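Local structure of 3-Hydroxyacyl-CoA dehydrogenase (Ralstonia eutropha H16, 4PZC) at residues Glu199-Leu204 with Met260-Met265; Glu213-Met218 with Gly227-Ala232. The protein catalyses, as an (S)-3-hydroxyacyl-CoA dehydrogenase, the NAD-dependent interconversion of (S)-3-hydroxybutyryl-CoA and acetoacetyl-CoA. All blocks are in the same frame, centred on the assembly; numbering follows the deposited sequence.

Contact 1. Residues Glu199-Leu204 with Met260-Met265; sequences EAFCVL and MLMREM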
# COMPACT_ATOMS: atom_id res chain seq x y z
N GLU A 199 -2.13 0.31 10.99
CA GLU A 199 -2.39 -1.12 11.21
C GLU A 199 -1.09 -1.85 11.42
O GLU A 199 -1.02 -2.74 12.24
CB GLU A 199 -3.17 -1.78 10.08
CG GLU A 199 -3.93 -3.02 10.54
CD GLU A 199 -5.05 -2.71 11.54
OE1 GLU A 199 -5.47 -1.54 11.62
OE2 GLU A 199 -5.52 -3.64 12.24
N ALA A 200 -0.06 -1.47 10.67
CA ALA A 200 1.26 -2.05 10.84
C ALA A 200 1.70 -1.88 12.27
O ALA A 200 2.14 -2.85 12.89
CB ALA A 200 2.27 -1.43 9.91
N PHE A 201 1.59 -0.67 12.83
CA PHE A 201 2.04 -0.47 14.21
C PHE A 201 1.26 -1.40 15.13
O PHE A 201 1.84 -1.98 16.07
CB PHE A 201 1.98 0.99 14.65
CG PHE A 201 3.18 1.77 14.24
CD1 PHE A 201 3.34 2.18 12.93
CD2 PHE A 201 4.18 2.04 15.15
CE1 PHE A 201 4.47 2.89 12.53
CE2 PHE A 201 5.32 2.75 14.77
CZ PHE A 201 5.46 3.18 13.46
N CYS A 202 -0.04 -1.57 14.86
CA CYS A 202 -0.83 -2.49 15.67
C CYS A 202 -0.28 -3.91 15.65
O CYS A 202 -0.12 -4.54 16.70
CB CYS A 202 -2.29 -2.50 15.23
SG CYS A 202 -3.05 -0.86 15.30
N VAL A 203 0.00 -4.40 14.45
CA VAL A 203 0.52 -5.75 14.27
C VAL A 203 1.81 -5.87 15.06
O VAL A 203 1.97 -6.80 15.84
CB VAL A 203 0.78 -6.06 12.77
CG1 VAL A 203 1.68 -7.26 12.62
CG2 VAL A 203 -0.53 -6.31 12.03
N LEU A 204 2.70 -4.92 14.87
CA LEU A 204 3.98 -4.90 15.58
C LEU A 204 3.70 -4.80 17.07
O LEU A 204 4.22 -5.55 17.88
CB LEU A 204 4.82 -3.70 15.14
CG LEU A 204 6.08 -3.45 15.98
CD1 LEU A 204 7.00 -4.63 15.84
CD2 LEU A 204 6.80 -2.19 15.54
N MET A 260 -1.17 2.20 19.74
CA MET A 260 -0.55 2.54 21.01
C MET A 260 0.98 2.58 20.94
O MET A 260 1.60 3.48 21.50
CB MET A 260 -0.97 1.57 22.10
CG MET A 260 -2.41 1.68 22.55
SD MET A 260 -2.84 3.28 23.26
CE MET A 260 -3.59 4.04 21.84
N LEU A 261 1.58 1.61 20.26
CA LEU A 261 3.03 1.61 20.08
C LEU A 261 3.42 2.88 19.35
O LEU A 261 4.41 3.51 19.69
CB LEU A 261 3.50 0.38 19.32
CG LEU A 261 5.02 0.10 19.22
CD1 LEU A 261 5.79 0.08 20.55
CD2 LEU A 261 5.26 -1.22 18.50
N MET A 262 2.64 3.30 18.38
CA MET A 262 2.93 4.58 17.73
C MET A 262 2.88 5.73 18.74
O MET A 262 3.69 6.64 18.66
CB MET A 262 1.99 4.87 16.55
CG MET A 262 2.32 6.16 15.80
SD MET A 262 1.09 6.63 14.54
CE MET A 262 1.32 5.31 13.35
N ARG A 263 1.93 5.70 19.68
CA ARG A 263 1.91 6.70 20.75
C ARG A 263 3.13 6.65 21.66
O ARG A 263 3.61 7.68 22.12
CB ARG A 263 0.73 6.51 21.65
CG ARG A 263 -0.61 6.91 21.07
CD ARG A 263 -1.55 7.14 22.22
NE ARG A 263 -2.95 7.09 21.85
CZ ARG A 263 -3.63 8.09 21.30
NH1 ARG A 263 -3.02 9.25 21.03
NH2 ARG A 263 -4.93 7.93 21.02
N GLU A 264 3.58 5.45 21.96
CA GLU A 264 4.68 5.27 22.85
C GLU A 264 5.99 5.75 22.21
O GLU A 264 6.81 6.44 22.84
CB GLU A 264 4.76 3.80 23.26
CG GLU A 264 3.75 3.47 24.34
CD GLU A 264 4.13 4.07 25.68
OE1 GLU A 264 5.20 3.70 26.21
OE2 GLU A 264 3.35 4.90 26.18
N MET A 265 6.18 5.40 20.96
CA MET A 265 7.37 5.83 20.28
C MET A 265 7.40 7.36 20.20
O MET A 265 8.44 7.99 20.47
CB MET A 265 7.42 5.19 18.91
CG MET A 265 7.49 3.67 19.01
SD MET A 265 8.06 3.03 17.44
CE MET A 265 8.35 1.30 17.85
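F201 pushes its ring against helix 260-268, where M262 and M265 meet it in two separate Met-aromatic contacts, part of the all-helical packing of the C-terminal domain of 3-hydroxyacyl-CoA dehydrogenases. The M262 methyl lies over one ring face, its CE 4.2 Å from the centroid of the F201 ring. This CH-pi approach is 27° off the normal, and the methyl sits nearest CD1 of that ring. M262 CG is anti to its backbone N, and the thioether bends only at chi3 (-68°), which brings CE round to the ring. M262 CB also lies against the ring, 3.8 Å from F201 CD2. M265 comes to a different part of the same phenyl group. Its sulfur lies at the edge and in the ring plane, with M265 SD 3.8 Å from F201 CE2. Beside this cluster L204 and L261 cross at about a right angle, a purely apolar contact. No hydrogen bond joins the two segments, whose axes are 8.6 Å apart at closest approach and nearly perpendicular. Elsewhere round the same ring, L237 and V279 also pack on F201, and M240 touches M262. On helix 189-205, E199 reaches the second subunit, forming salt bridges with R191 and K255 of that chain, so the helix that carries F201 also takes part in the dimer interface. Between the two leucines, the single methyl L261 CD2 touches two atoms of its partner, lying 3.5 Å from both L204 CG and L204 CD2.

Contact 2. Residues Glu213-Met218 with Gly227-Ala232; sequences EIDEGM and GPLALA
D215 turns its CG anti to its own carbonyl carbon (chi1 -79°), and with chi2 near zero (-1°) its carboxylate presents both oxygens to the first turn of helix 228-235. L229 N donates to D215 OD1 at 3.0 Å, and A230 N donates to D215 OD2 at 3.1 Å. Each oxygen is met on its syn side, slightly out of the carboxylate plane. One carboxylate thus grips two consecutive amides at a helix start, where the helix dipole would be expected to favour its negative charge. OD2 is also hydrogen-bonded to Y280 OH. G227 is the N-cap residue, and its CA comes within 4.2 Å of D215 CA, a close backbone approach at a residue without a side chain. Apolar contacts flank the acid: I214 CG2 lies 4.0 Å from L229 CD1, and M218 CB meets P228 CD at 4.2 Å. The axes of the two short helical segments make an angle of 112°. Around them, helix 189-205 packs on both partners, with I197 against P228, while helix 211-222 also borders the second subunit, E213 OE2 hydrogen-bonding to T180 N on strand 177-182 of that chain.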
# COMPACT_ATOMS: atom_id res chain seq x y z
N GLU A 213 10.41 -8.10 9.26
CA GLU A 213 9.55 -9.10 8.64
C GLU A 213 8.21 -8.49 8.20
O GLU A 213 7.68 -8.84 7.15
CB GLU A 213 9.30 -10.27 9.60
CG GLU A 213 10.45 -11.27 9.77
CD GLU A 213 10.02 -12.49 10.57
OE1 GLU A 213 9.34 -12.32 11.62
OE2 GLU A 213 10.33 -13.63 10.15
N ILE A 214 7.66 -7.60 9.01
CA ILE A 214 6.43 -6.93 8.65
C ILE A 214 6.62 -6.16 7.33
O ILE A 214 5.75 -6.20 6.42
CB ILE A 214 5.97 -5.99 9.78
CG1 ILE A 214 5.44 -6.78 10.98
CG2 ILE A 214 4.88 -5.06 9.30
CD1 ILE A 214 5.18 -5.93 12.22
N ASP A 215 7.75 -5.45 7.23
CA ASP A 215 8.08 -4.67 6.03
C ASP A 215 8.32 -5.61 4.84
O ASP A 215 7.84 -5.36 3.72
CB ASP A 215 9.28 -3.76 6.27
CG ASP A 215 8.93 -2.45 7.05
OD1 ASP A 215 7.75 -2.19 7.42
OD2 ASP A 215 9.86 -1.64 7.28
N GLU A 216 9.01 -6.71 5.09
CA GLU A 216 9.28 -7.69 4.05
C GLU A 216 7.96 -8.16 3.46
O GLU A 216 7.74 -8.09 2.24
CB GLU A 216 10.07 -8.91 4.58
CG GLU A 216 11.59 -8.77 4.83
CD GLU A 216 12.26 -10.04 5.42
OE1 GLU A 216 12.24 -11.14 4.80
OE2 GLU A 216 12.86 -9.94 6.53
N GLY A 217 7.09 -8.63 4.35
CA GLY A 217 5.79 -9.15 3.97
C GLY A 217 5.05 -8.27 2.97
O GLY A 217 4.38 -8.78 2.05
N MET A 218 5.18 -6.95 3.14
CA MET A 218 4.38 -6.03 2.37
C MET A 218 5.08 -5.62 1.09
O MET A 218 4.41 -5.34 0.07
CB MET A 218 4.01 -4.80 3.21
CG MET A 218 3.22 -5.13 4.47
SD MET A 218 1.45 -5.40 4.27
CE MET A 218 1.24 -5.95 2.61
N GLY A 227 8.27 -0.70 2.78
CA GLY A 227 7.37 -1.15 3.81
C GLY A 227 6.95 -0.01 4.71
O GLY A 227 7.73 0.93 4.92
N PRO A 228 5.74 -0.11 5.30
CA PRO A 228 5.08 0.95 6.07
C PRO A 228 5.84 1.37 7.31
O PRO A 228 5.80 2.54 7.65
CB PRO A 228 3.73 0.32 6.46
CG PRO A 228 4.00 -1.14 6.52
CD PRO A 228 5.02 -1.40 5.43
N LEU A 229 6.52 0.46 7.99
CA LEU A 229 7.25 0.88 9.19
C LEU A 229 8.43 1.78 8.82
O LEU A 229 8.57 2.91 9.33
CB LEU A 229 7.70 -0.33 10.02
CG LEU A 229 6.57 -1.24 10.51
CD1 LEU A 229 7.14 -2.40 11.31
CD2 LEU A 229 5.53 -0.50 11.35
N ALA A 230 9.24 1.29 7.89
CA ALA A 230 10.28 2.11 7.25
C ALA A 230 9.68 3.42 6.72
O ALA A 230 10.24 4.51 6.91
CB ALA A 230 10.91 1.34 6.08
N LEU A 231 8.55 3.29 6.04
CA LEU A 231 7.87 4.44 5.48
C LEU A 231 7.53 5.44 6.57
O LEU A 231 7.69 6.65 6.37
CB LEU A 231 6.58 4.02 4.78
CG LEU A 231 5.93 5.13 3.95
CD1 LEU A 231 6.95 5.75 3.00
CD2 LEU A 231 4.75 4.57 3.17
N ALA A 232 7.07 4.92 7.71
CA ALA A 232 6.67 5.76 8.81
C ALA A 232 7.87 6.54 9.36
O ALA A 232 7.74 7.71 9.75
CB ALA A 232 6.02 4.94 9.89

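In the fold
Helix 189-205 joins the two contacts, whose centres lie 13 Å apart within the C-terminal domain. The bridge is apolar: A200 CB and F201 CE1 each approach L229 CD2 to 3.7 Å, F201 CE1 is equally close to A232 CB, and L204 CB is 3.7 Å from I214 CD1. Contact 1 thus packs helix 260-268 against helix 189-205, and contact 2 ties together two helices that pack on that same helix. Both also border the second subunit. Contact 2 lies away from the annotated sites; in contact 1 the M265 side chain is about 11 Å from that of K274, a predicted NAD-binding residue.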